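Local atomic coordinates of ABC transporter substrate-binding protein (Vibrio cholerae, PDB entry 3LKV), a protein that probably serves as the substrate-binding component of an ABC transporter, holding a free phenylalanine in the cleft between its two lobes. Residues S14-H19 against A56-I61; G75-T80 against I201-A206; P20-T25 against F95-D100; A83-T88 against K115-L120. All blocks are in the same frame, centred on the assembly; numbering follows the deposited sequence.

Contact 1. Residues S14-H19 against A56-I61; sequences SQIVEH and AIAVQI. With PHE (phenylalanine), chain B.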
loop_
_atom_site.group_PDB
_atom_site.type_symbol
_atom_site.label_atom_id
_atom_site.label_comp_id
_atom_site.label_asym_id
_atom_site.label_seq_id
_atom_site.Cartn_x
_atom_site.Cartn_y
_atom_site.Cartn_z
ATOM N N SER A 14 6.201 7.801 11.378
ATOM C CA SER A 14 5.171 8.307 12.231
ATOM C C SER A 14 4.661 9.656 11.729
ATOM O O SER A 14 5.442 10.571 11.479
ATOM C CB SER A 14 5.778 8.509 13.593
ATOM O OG SER A 14 4.818 8.985 14.537
ATOM N N GLN A 15 3.341 9.804 11.680
ATOM C CA GLN A 15 2.677 10.943 11.036
ATOM C C GLN A 15 1.595 11.398 11.977
ATOM O O GLN A 15 0.821 10.560 12.474
ATOM C CB GLN A 15 2.059 10.440 9.733
ATOM C CG GLN A 15 1.563 11.467 8.871
ATOM C CD GLN A 15 1.035 10.908 7.546
ATOM O OE1 GLN A 15 1.720 10.168 6.881
ATOM N NE2 GLN A 15 -0.158 11.307 7.167
ATOM N N ILE A 16 1.502 12.701 12.247
ATOM C CA ILE A 16 0.572 13.168 13.266
ATOM C C ILE A 16 -0.892 12.835 12.927
ATOM O O ILE A 16 -1.702 12.489 13.814
ATOM C CB ILE A 16 0.816 14.675 13.586
ATOM C CG1 ILE A 16 -0.065 15.167 14.723
ATOM C CG2 ILE A 16 0.669 15.554 12.327
ATOM C CD1 ILE A 16 0.083 14.441 16.076
ATOM N N VAL A 17 -1.243 12.977 11.651
ATOM C CA VAL A 17 -2.612 12.766 11.206
ATOM C C VAL A 17 -2.565 12.565 9.709
ATOM O O VAL A 17 -1.614 12.992 9.034
ATOM C CB VAL A 17 -3.558 13.950 11.620
ATOM C CG1 VAL A 17 -3.333 15.177 10.741
ATOM C CG2 VAL A 17 -5.065 13.524 11.538
ATOM N N GLU A 18 -3.569 11.878 9.166
ATOM C CA GLU A 18 -3.741 11.810 7.682
ATOM C C GLU A 18 -4.456 13.048 7.167
ATOM O O GLU A 18 -5.618 13.223 7.405
ATOM C CB GLU A 18 -4.497 10.532 7.302
ATOM C CG GLU A 18 -3.611 9.344 7.704
ATOM C CD GLU A 18 -4.185 7.956 7.464
ATOM O OE1 GLU A 18 -5.364 7.818 7.122
ATOM O OE2 GLU A 18 -3.409 6.973 7.630
ATOM N N HIS A 19 -3.704 13.966 6.564
ATOM C CA HIS A 19 -4.275 14.984 5.693
ATOM C C HIS A 19 -3.464 15.009 4.406
ATOM O O HIS A 19 -2.346 14.513 4.382
ATOM C CB HIS A 19 -4.412 16.367 6.386
ATOM C CG HIS A 19 -3.132 17.021 6.829
ATOM N ND1 HIS A 19 -2.325 17.734 5.974
ATOM C CD2 HIS A 19 -2.592 17.181 8.061
ATOM C CE1 HIS A 19 -1.313 18.256 6.649
ATOM N NE2 HIS A 19 -1.452 17.940 7.919
ATOM N N ALA A 56 -0.893 12.401 22.362
ATOM C CA ALA A 56 -0.605 11.268 23.232
ATOM C C ALA A 56 -0.237 10.038 22.409
ATOM O O ALA A 56 0.733 9.345 22.714
ATOM C CB ALA A 56 -1.797 10.972 24.129
ATOM N N ILE A 57 -1.014 9.778 21.364
ATOM C CA ILE A 57 -0.752 8.641 20.479
ATOM C C ILE A 57 0.602 8.860 19.816
ATOM O O ILE A 57 1.354 7.911 19.654
ATOM C CB ILE A 57 -1.896 8.389 19.460
ATOM C CG1 ILE A 57 -3.197 8.175 20.239
ATOM C CG2 ILE A 57 -1.621 7.080 18.550
ATOM C CD1 ILE A 57 -4.521 8.121 19.303
ATOM N N ALA A 58 0.924 10.101 19.461
ATOM C CA ALA A 58 2.246 10.387 18.934
ATOM C C ALA A 58 3.359 9.836 19.880
ATOM O O ALA A 58 4.337 9.241 19.422
ATOM C CB ALA A 58 2.404 11.866 18.720
ATOM N N VAL A 59 3.174 9.995 21.182
ATOM C CA VAL A 59 4.156 9.527 22.144
ATOM C C VAL A 59 4.157 7.991 22.169
ATOM O O VAL A 59 5.213 7.356 22.112
ATOM C CB VAL A 59 3.852 10.108 23.530
ATOM C CG1 VAL A 59 4.686 9.389 24.678
ATOM C CG2 VAL A 59 4.093 11.635 23.485
ATOM N N GLN A 60 2.977 7.384 22.149
ATOM C CA GLN A 60 2.929 5.927 22.153
ATOM C C GLN A 60 3.516 5.288 20.910
ATOM O O GLN A 60 4.120 4.240 20.977
ATOM C CB GLN A 60 1.487 5.477 22.438
ATOM C CG GLN A 60 1.245 5.725 23.942
ATOM C CD GLN A 60 -0.153 5.455 24.432
ATOM O OE1 GLN A 60 -1.122 5.681 23.711
ATOM N NE2 GLN A 60 -0.264 4.988 25.707
ATOM N N ILE A 61 3.320 5.935 19.769
ATOM C CA ILE A 61 3.884 5.472 18.530
ATOM C C ILE A 61 5.411 5.515 18.626
ATOM O O ILE A 61 6.086 4.522 18.316
ATOM C CB ILE A 61 3.396 6.294 17.360
ATOM C CG1 ILE A 61 1.958 5.913 17.037
ATOM C CG2 ILE A 61 4.269 6.098 16.134
ATOM C CD1 ILE A 61 1.303 6.928 16.099
HETATM N N PHE B . 4.743 21.820 8.415
HETATM C CA PHE B . 3.682 21.188 9.297
HETATM C C PHE B . 4.340 20.761 10.637
HETATM O O PHE B . 5.444 21.303 10.937
HETATM C CB PHE B . 2.958 20.033 8.590
HETATM C CG PHE B . 1.930 20.502 7.564
HETATM C CD1 PHE B . 0.715 21.072 7.983
HETATM C CD2 PHE B . 2.174 20.403 6.212
HETATM C CE1 PHE B . -0.195 21.525 7.082
HETATM C CE2 PHE B . 1.263 20.843 5.301
HETATM C CZ PHE B . 0.075 21.415 5.706
HETATM O OXT PHE B . 3.825 19.950 11.438
HETATM O O HOH W 1 5.780 9.945 17.070
#
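S14, at the end of strand 9-15, faces I61 of helix 55-66 with their CA atoms 7.0 Å apart, and just past the strand end I16 comes level with A58 one helical turn away, CA to CA 6.5 Å. The first pair meets closely: the methyl CG2 of I61 presses on OG of S14 at 3.3 Å. With its hydroxyl anti to the backbone N (chi1 -179°), S14 directs OG at the helix, where it donates to a water at 2.9 Å. That water passes the link on, donating to the carbonyl O of A58 at 2.8 Å. The second pair is purely apolar, the end methyl CD1 of I16 resting against CB of A58 at 4.4 Å. Beyond it the chain bends toward the ligand. NE2 of Q15 holds this bend with a nearly straight bond to O of V17 (2.9 Å, 173°), the donor lying above the carbonyl plane. At its far end the imidazole of H19 lies obliquely against the phenylalanine ring, CE1 of H19 being 3.5 Å from CE1 of the ligand, while NE2 of H19 is hydrogen-bonded to OD1 of N203. The contact is a worked case of a beta-alpha-beta crossover: helix 55-66, joining strands 44-50 and 72-76, passes over strand 9-15, which lies between them. Its chemistry implies a largely apolar seam in which one water gives the serine hydroxyl and a helix carbonyl a shared partner, so that the strand end leading to the binding cleft is tied to the helix by polar as well as apolar means.

Contact 2. Residues G75-T80 against I201-A206; sequences GIATPT and IDNTVA. With PHE (phenylalanine), chain B.
N203 approaches A77 and P79 from the facing lobe, and the direct packing is light: OD1 of N203 lies 3.9 Å from CB of A77, and ND2 of N203 4.0 Å from CD of P79. The hydrogen bonds run instead through the bound phenylalanine. Its carboxylate oxygen OXT is gripped from both segments, by the backbone N of T78 at 2.8 Å (168°) and by ND2 of N203 at 2.9 Å (158°), while its other oxygen, O, takes the hydroxyl OG1 of T78 at 2.7 Å. Chi1 of T78 (-68°) sets OG1 beside the backbone N, which lets one residue reach both carboxylate oxygens. Apolar side chains pack on its ring, with CD1 of I201 against CZ and CB of A206 3.9 Å from CE1. A third group of bonds shapes the supporting backbone: D202 caps helix 203-207, its OD1 accepting from N of V205 at 2.8 Å. As in other periplasmic binding proteins, two lobes close on one ligand. Because T78 opens helix 78-87, the helix end may add to the electrostatic hold on the carboxylate, and the grip of N203 on the same oxygen implies that the ligand itself bridges the lobes.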
loop_
_atom_site.group_PDB
_atom_site.type_symbol
_atom_site.label_atom_id
_atom_site.label_comp_id
_atom_site.label_asym_id
_atom_site.label_seq_id
_atom_site.Cartn_x
_atom_site.Cartn_y
_atom_site.Cartn_z
ATOM N N GLY A 75 9.857 11.142 11.035
ATOM C CA GLY A 75 8.758 11.865 11.652
ATOM C C GLY A 75 8.196 12.859 10.664
ATOM O O GLY A 75 8.850 13.872 10.323
ATOM N N ILE A 76 6.990 12.601 10.199
ATOM C CA ILE A 76 6.359 13.491 9.282
ATOM C C ILE A 76 5.442 14.426 10.121
ATOM O O ILE A 76 4.457 13.971 10.734
ATOM C CB ILE A 76 5.503 12.725 8.279
ATOM C CG1 ILE A 76 6.320 11.748 7.460
ATOM C CG2 ILE A 76 4.775 13.681 7.373
ATOM C CD1 ILE A 76 5.448 10.884 6.435
ATOM N N ALA A 77 5.776 15.717 10.112
ATOM C CA ALA A 77 5.078 16.777 10.847
ATOM C C ALA A 77 5.683 16.934 12.238
ATOM O O ALA A 77 6.324 16.029 12.773
ATOM C CB ALA A 77 3.541 16.576 10.890
ATOM N N THR A 78 5.491 18.110 12.809
ATOM C CA THR A 78 6.241 18.519 13.996
ATOM C C THR A 78 5.954 17.708 15.257
ATOM O O THR A 78 6.879 17.294 15.958
ATOM C CB THR A 78 6.066 20.044 14.249
ATOM O OG1 THR A 78 6.728 20.745 13.191
ATOM C CG2 THR A 78 6.689 20.454 15.582
ATOM N N PRO A 79 4.672 17.494 15.576
ATOM C CA PRO A 79 4.376 16.846 16.876
ATOM C C PRO A 79 4.874 15.390 16.914
ATOM O O PRO A 79 5.409 14.956 17.913
ATOM C CB PRO A 79 2.851 16.948 17.010
ATOM C CG PRO A 79 2.423 17.920 15.997
ATOM C CD PRO A 79 3.468 17.951 14.895
ATOM N N THR A 80 4.819 14.682 15.798
ATOM C CA THR A 80 5.284 13.290 15.779
ATOM C C THR A 80 6.802 13.292 15.768
ATOM O O THR A 80 7.394 12.493 16.457
ATOM C CB THR A 80 4.691 12.532 14.588
ATOM O OG1 THR A 80 4.310 13.483 13.584
ATOM C CG2 THR A 80 3.392 11.791 15.026
ATOM N N ILE A 201 -0.024 26.609 7.646
ATOM C CA ILE A 201 0.593 25.289 7.777
ATOM C C ILE A 201 0.500 24.833 9.230
ATOM O O ILE A 201 1.468 24.917 10.035
ATOM C CB ILE A 201 2.030 25.322 7.231
ATOM C CG1 ILE A 201 1.996 25.738 5.766
ATOM C CG2 ILE A 201 2.803 23.937 7.402
ATOM C CD1 ILE A 201 1.131 24.828 4.836
ATOM N N ASP A 202 -0.683 24.333 9.535
ATOM C CA ASP A 202 -1.009 23.824 10.852
ATOM C C ASP A 202 -1.818 22.557 10.609
ATOM O O ASP A 202 -2.753 22.585 9.830
ATOM C CB ASP A 202 -1.846 24.897 11.552
ATOM C CG ASP A 202 -2.505 24.455 12.846
ATOM O OD1 ASP A 202 -3.217 23.404 12.865
ATOM O OD2 ASP A 202 -2.348 25.235 13.862
ATOM N N ASN A 203 -1.477 21.476 11.307
ATOM C CA ASN A 203 -2.140 20.177 11.138
ATOM C C ASN A 203 -3.599 20.119 11.581
ATOM O O ASN A 203 -4.408 19.420 10.995
ATOM C CB ASN A 203 -1.323 19.105 11.893
ATOM C CG ASN A 203 0.085 18.969 11.327
ATOM O OD1 ASN A 203 0.251 18.491 10.179
ATOM N ND2 ASN A 203 1.097 19.423 12.085
ATOM N N THR A 204 -3.930 20.878 12.615
ATOM C CA THR A 204 -5.290 20.986 13.107
ATOM C C THR A 204 -6.152 21.703 12.094
ATOM O O THR A 204 -7.247 21.247 11.782
ATOM C CB THR A 204 -5.358 21.775 14.418
ATOM O OG1 THR A 204 -4.362 21.280 15.347
ATOM C CG2 THR A 204 -6.767 21.652 15.036
ATOM N N VAL A 205 -5.674 22.816 11.571
ATOM C CA VAL A 205 -6.368 23.484 10.450
ATOM C C VAL A 205 -6.486 22.575 9.233
ATOM O O VAL A 205 -7.580 22.384 8.714
ATOM C CB VAL A 205 -5.693 24.827 10.041
ATOM C CG1 VAL A 205 -6.347 25.431 8.749
ATOM C CG2 VAL A 205 -5.807 25.850 11.190
ATOM N N ALA A 206 -5.365 21.977 8.807
ATOM C CA ALA A 206 -5.365 21.104 7.635
ATOM C C ALA A 206 -6.412 19.997 7.790
ATOM O O ALA A 206 -7.104 19.680 6.861
ATOM C CB ALA A 206 -3.951 20.504 7.345
HETATM N N PHE B . 4.743 21.820 8.415
HETATM C CA PHE B . 3.682 21.188 9.297
HETATM C C PHE B . 4.340 20.761 10.637
HETATM O O PHE B . 5.444 21.303 10.937
HETATM C CB PHE B . 2.958 20.033 8.590
HETATM C CG PHE B . 1.930 20.502 7.564
HETATM C CD1 PHE B . 0.715 21.072 7.983
HETATM C CD2 PHE B . 2.174 20.403 6.212
HETATM C CE1 PHE B . -0.195 21.525 7.082
HETATM C CE2 PHE B . 1.263 20.843 5.301
HETATM C CZ PHE B . 0.075 21.415 5.706
HETATM O OXT PHE B . 3.825 19.950 11.438
#

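Contact 3. Residues P20-T25 against F95-D100; sequences PALDAT and FTAVTD. With PHE (phenylalanine), chain B.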
loop_
_atom_site.group_PDB
_atom_site.type_symbol
_atom_site.label_atom_id
_atom_site.label_comp_id
_atom_site.label_asym_id
_atom_site.label_seq_id
_atom_site.Cartn_x
_atom_site.Cartn_y
_atom_site.Cartn_z
ATOM N N PRO A 20 -4.053 15.520 3.311
ATOM C CA PRO A 20 -3.421 15.254 2.016
ATOM C C PRO A 20 -1.953 15.638 1.882
ATOM O O PRO A 20 -1.194 14.865 1.299
ATOM C CB PRO A 20 -4.295 16.061 1.034
ATOM C CG PRO A 20 -5.711 16.001 1.629
ATOM C CD PRO A 20 -5.471 15.957 3.168
ATOM N N ALA A 21 -1.525 16.783 2.440
ATOM C CA ALA A 21 -0.103 17.156 2.321
ATOM C C ALA A 21 0.817 16.099 2.943
ATOM O O ALA A 21 1.885 15.741 2.391
ATOM C CB ALA A 21 0.198 18.508 2.910
ATOM N N LEU A 22 0.435 15.601 4.103
ATOM C CA LEU A 22 1.322 14.637 4.774
ATOM C C LEU A 22 1.286 13.286 4.105
ATOM O O LEU A 22 2.320 12.591 4.059
ATOM C CB LEU A 22 0.982 14.492 6.228
ATOM C CG LEU A 22 1.027 15.812 7.018
ATOM C CD1 LEU A 22 0.785 15.485 8.434
ATOM C CD2 LEU A 22 2.343 16.537 6.845
ATOM N N ASP A 23 0.118 12.919 3.576
ATOM C CA ASP A 23 0.010 11.702 2.789
ATOM C C ASP A 23 0.813 11.787 1.502
ATOM O O ASP A 23 1.344 10.774 1.077
ATOM C CB ASP A 23 -1.438 11.323 2.476
ATOM C CG ASP A 23 -2.203 10.854 3.736
ATOM O OD1 ASP A 23 -1.626 10.671 4.851
ATOM O OD2 ASP A 23 -3.423 10.678 3.616
ATOM N N ALA A 24 0.914 12.961 0.890
ATOM C CA ALA A 24 1.720 13.084 -0.317
ATOM C C ALA A 24 3.197 12.970 0.070
ATOM O O ALA A 24 3.984 12.415 -0.659
ATOM C CB ALA A 24 1.456 14.423 -1.081
ATOM N N THR A 25 3.569 13.534 1.210
ATOM C CA THR A 25 4.926 13.449 1.654
ATOM C C THR A 25 5.302 11.996 1.852
ATOM O O THR A 25 6.353 11.557 1.422
ATOM C CB THR A 25 5.133 14.213 2.954
ATOM O OG1 THR A 25 4.799 15.589 2.738
ATOM C CG2 THR A 25 6.547 14.138 3.384
ATOM N N PHE A 95 13.287 14.000 10.095
ATOM C CA PHE A 95 11.978 14.617 10.121
ATOM C C PHE A 95 11.746 15.190 8.754
ATOM O O PHE A 95 12.693 15.403 7.963
ATOM C CB PHE A 95 11.866 15.721 11.178
ATOM C CG PHE A 95 12.907 16.822 11.033
ATOM C CD1 PHE A 95 12.769 17.801 10.072
ATOM C CD2 PHE A 95 13.985 16.870 11.864
ATOM C CE1 PHE A 95 13.687 18.796 9.949
ATOM C CE2 PHE A 95 14.941 17.883 11.759
ATOM C CZ PHE A 95 14.781 18.838 10.796
ATOM N N THR A 96 10.474 15.395 8.459
ATOM C CA THR A 96 10.064 15.911 7.202
ATOM C C THR A 96 8.761 16.675 7.309
ATOM O O THR A 96 7.969 16.440 8.164
ATOM C CB THR A 96 10.044 14.797 6.132
ATOM O OG1 THR A 96 9.881 15.418 4.859
ATOM C CG2 THR A 96 8.929 13.738 6.355
ATOM N N ALA A 97 8.611 17.672 6.463
ATOM C CA ALA A 97 7.493 18.574 6.460
ATOM C C ALA A 97 7.349 19.211 7.812
ATOM O O ALA A 97 6.235 19.363 8.345
ATOM C CB ALA A 97 6.166 17.829 6.009
ATOM N N VAL A 98 8.499 19.593 8.378
ATOM C CA VAL A 98 8.504 20.340 9.648
ATOM C C VAL A 98 8.785 21.830 9.397
ATOM O O VAL A 98 9.802 22.213 8.795
ATOM C CB VAL A 98 9.521 19.774 10.617
ATOM C CG1 VAL A 98 9.786 20.786 11.757
ATOM C CG2 VAL A 98 9.069 18.350 11.101
ATOM N N THR A 99 7.889 22.678 9.860
ATOM C CA THR A 99 7.916 24.089 9.540
ATOM C C THR A 99 9.189 24.789 10.073
ATOM O O THR A 99 9.880 25.498 9.322
ATOM C CB THR A 99 6.653 24.765 10.125
ATOM O OG1 THR A 99 5.499 24.387 9.323
ATOM C CG2 THR A 99 6.843 26.278 10.251
ATOM N N ASP A 100 9.506 24.576 11.342
ATOM C CA ASP A 100 10.652 25.273 12.009
ATOM C C ASP A 100 11.314 24.343 13.028
ATOM O O ASP A 100 10.958 24.306 14.218
ATOM C CB ASP A 100 10.162 26.527 12.682
ATOM C CG ASP A 100 11.226 27.202 13.538
ATOM O OD1 ASP A 100 12.421 26.890 13.413
ATOM O OD2 ASP A 100 10.841 28.033 14.372
HETATM N N PHE B . 4.743 21.820 8.415
HETATM C CA PHE B . 3.682 21.188 9.297
HETATM C C PHE B . 4.340 20.761 10.637
HETATM O O PHE B . 5.444 21.303 10.937
HETATM C CB PHE B . 2.958 20.033 8.590
HETATM C CG PHE B . 1.930 20.502 7.564
HETATM C CD1 PHE B . 0.715 21.072 7.983
HETATM C CD2 PHE B . 2.174 20.403 6.212
HETATM C CE1 PHE B . -0.195 21.525 7.082
HETATM C CE2 PHE B . 1.263 20.843 5.301
HETATM C CZ PHE B . 0.075 21.415 5.706
HETATM O OXT PHE B . 3.825 19.950 11.438
#
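The carbonyl O of A21 is gripped twice by T25, the residue that faces T96 and A97: the backbone N of T25 lies 3.0 Å from it and OG1 of T25 2.9 Å, and the two donors come from opposite faces of the carbonyl plane. With OG1 turned back to the helix in this way, chi1 of T25 (-60°) sends CG2 outward to meet CG2 of T96 tip to tip at 3.8 Å. The hydroxyl of T96 finds its partner in OG1 of T250. A97, the next residue, packs with its CB 4.1 Å from CD2 of L22. Here the strand turns a corner, and the carbonyl O of A97 accepts from the ligand amine N at 2.9 Å. OG1 of T99 accepts from the same amine at 2.8 Å, whereas N of T99 donates to the ligand's O at 3.0 Å (156°); one bend of chain thus meets both the amine and a carboxylate oxygen, with D122 and T78 adding further bonds to the ligand. The helix supplies the apolar counterpart, with CB of A21 3.5 Å from CE2 of the phenylalanine ring. Helix 20-35 lies here on one face of the parallel sheet, against strand 93-98 and its neighbour 72-76, where L22 also touches I76. Helix 243-258 shares that flank, bringing I246 onto T96 and Y243 onto A21 and A97.

Contact 4. Residues A83-T88 against K115-L120; sequences ALVSAT and KNVTGL
The carboxamide of N116 is the flat group that meets T88: ND2 donates to the carbonyl O of T88 at 3.1 Å (148°). The bond is skewed at both ends, the acceptor somewhat tilted from the amide plane and the donor standing 54° above the plane of the carbonyl. ND2 has a second partner in the carbonyl O of I91, so the amide nitrogen bridges two carbonyls of the link between helix 78-87 and strand 93-98. At the other end of the amide, a water sits 2.8 Å from OD1 of N116 and 2.9 Å from O of T88; with other acceptors nearby competing for its two protons, both links need not exist at once. Chi1 of N116 (69°) places the carboxamide between backbone N and carbonyl carbon, folding it back toward the helix end. There CG2 of T88 packs 3.9 Å from ND2 of N116, while the hydroxyl of T88 bonds to the backbone N of T90 and of I91. One helical turn earlier the contact becomes apolar: CG2 of V85 meets CG2 of V117 at 3.8 Å, the two side chains crossing at about a right angle. This is a clear example of the end of a helix pinned to the approach to the second strand after it. Helix 78-87 rests on strand 93-98, whose I93 touches V85, T88 and N116 alike, and reaches past it to strand 117-121. Helix 55-66 flanks it with A62 and V66, while helix 243-258 packs on T118 and L120 from the other face of the sheet.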
loop_
_atom_site.group_PDB
_atom_site.type_symbol
_atom_site.label_atom_id
_atom_site.label_comp_id
_atom_site.label_asym_id
_atom_site.label_seq_id
_atom_site.Cartn_x
_atom_site.Cartn_y
_atom_site.Cartn_z
ATOM N N ALA A 83 7.896 13.803 19.324
ATOM C CA ALA A 83 7.799 12.594 20.160
ATOM C C ALA A 83 8.931 11.616 19.876
ATOM O O ALA A 83 9.400 10.884 20.775
ATOM C CB ALA A 83 6.441 11.907 19.943
ATOM N N LEU A 84 9.387 11.566 18.622
ATOM C CA LEU A 84 10.497 10.666 18.293
ATOM C C LEU A 84 11.796 11.119 18.981
ATOM O O LEU A 84 12.551 10.296 19.537
ATOM C CB LEU A 84 10.686 10.585 16.798
ATOM C CG LEU A 84 9.611 9.876 15.928
ATOM C CD1 LEU A 84 10.001 9.999 14.518
ATOM C CD2 LEU A 84 9.391 8.423 16.316
ATOM N N VAL A 85 12.064 12.416 18.947
ATOM C CA VAL A 85 13.272 12.989 19.552
ATOM C C VAL A 85 13.321 12.736 21.055
ATOM O O VAL A 85 14.403 12.487 21.644
ATOM C CB VAL A 85 13.422 14.489 19.213
ATOM C CG1 VAL A 85 14.526 15.162 20.134
ATOM C CG2 VAL A 85 13.748 14.607 17.748
ATOM N N SER A 86 12.145 12.717 21.665
ATOM C CA SER A 86 12.051 12.369 23.078
ATOM C C SER A 86 12.324 10.856 23.347
ATOM O O SER A 86 12.960 10.465 24.336
ATOM C CB SER A 86 10.705 12.869 23.604
ATOM O OG SER A 86 10.510 12.258 24.851
ATOM N N ALA A 87 11.906 10.001 22.408
ATOM C CA ALA A 87 11.936 8.533 22.601
ATOM C C ALA A 87 13.258 7.897 22.245
ATOM O O ALA A 87 13.582 6.747 22.674
ATOM C CB ALA A 87 10.800 7.885 21.779
ATOM N N THR A 88 14.052 8.598 21.449
ATOM C CA THR A 88 15.390 8.110 21.170
ATOM C C THR A 88 16.411 9.205 20.902
ATOM O O THR A 88 16.143 10.139 20.180
ATOM C CB THR A 88 15.427 7.127 19.975
ATOM O OG1 THR A 88 16.754 6.565 19.885
ATOM C CG2 THR A 88 15.107 7.845 18.641
ATOM N N LYS A 115 23.490 15.725 16.195
ATOM C CA LYS A 115 23.092 14.596 17.019
ATOM C C LYS A 115 22.439 13.490 16.170
ATOM O O LYS A 115 22.935 13.207 15.076
ATOM C CB LYS A 115 22.226 15.078 18.173
ATOM C CG LYS A 115 22.952 16.063 19.077
ATOM C CD LYS A 115 21.895 16.727 19.977
ATOM C CE LYS A 115 22.318 16.773 21.433
ATOM N NZ LYS A 115 22.845 18.124 21.788
ATOM N N ASN A 116 21.390 12.827 16.673
ATOM C CA ASN A 116 20.728 11.764 15.869
ATOM C C ASN A 116 19.597 12.227 14.939
ATOM O O ASN A 116 18.872 11.420 14.381
ATOM C CB ASN A 116 20.224 10.644 16.785
ATOM C CG ASN A 116 19.047 11.093 17.669
ATOM O OD1 ASN A 116 19.070 12.159 18.275
ATOM N ND2 ASN A 116 18.046 10.270 17.746
ATOM N N VAL A 117 19.460 13.528 14.755
ATOM C CA VAL A 117 18.318 14.116 14.071
ATOM C C VAL A 117 18.729 14.997 12.901
ATOM O O VAL A 117 19.663 15.796 13.008
ATOM C CB VAL A 117 17.487 15.014 15.041
ATOM C CG1 VAL A 117 16.113 15.404 14.390
ATOM C CG2 VAL A 117 17.257 14.309 16.380
ATOM N N THR A 118 18.022 14.836 11.788
ATOM C CA THR A 118 18.190 15.663 10.611
ATOM C C THR A 118 16.930 15.617 9.798
ATOM O O THR A 118 15.986 14.960 10.214
ATOM C CB THR A 118 19.376 15.234 9.721
ATOM O OG1 THR A 118 19.608 16.275 8.741
ATOM C CG2 THR A 118 19.100 13.953 9.044
ATOM N N GLY A 119 16.907 16.316 8.658
ATOM C CA GLY A 119 15.755 16.215 7.755
ATOM C C GLY A 119 15.399 17.452 6.955
ATOM O O GLY A 119 16.258 18.213 6.566
ATOM N N LEU A 120 14.122 17.640 6.710
ATOM C CA LEU A 120 13.640 18.638 5.758
ATOM C C LEU A 120 12.568 19.537 6.379
ATOM O O LEU A 120 11.592 19.067 6.987
ATOM C CB LEU A 120 13.075 17.949 4.539
ATOM C CG LEU A 120 13.974 17.685 3.330
ATOM C CD1 LEU A 120 13.651 16.423 2.456
ATOM C CD2 LEU A 120 13.904 18.947 2.439
HETATM O O HOH W 2 16.825 12.908 19.765
#

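From the N terminus, contact 1 closes the first loop, bringing strand 9-15 against helix 55-66. Contact 3 opens inside that loop, on helix 20-35, but closes beyond it on strand 93-98, so the two cross. Contact 2 opens after contact 1 has closed and also crosses contact 3; its loop runs on to helix 203-207 and so joins the lobes. Contact 4 nests within that long loop, crosses contact 3, and fastens helix 78-87 to strand 117-121. Contacts 1, 3 and 4 thus dress both faces of one parallel sheet, while contacts 1, 2 and 3 converge on the bound phenylalanine at its end, about 13 Å from the side chain of V85 in contact 4.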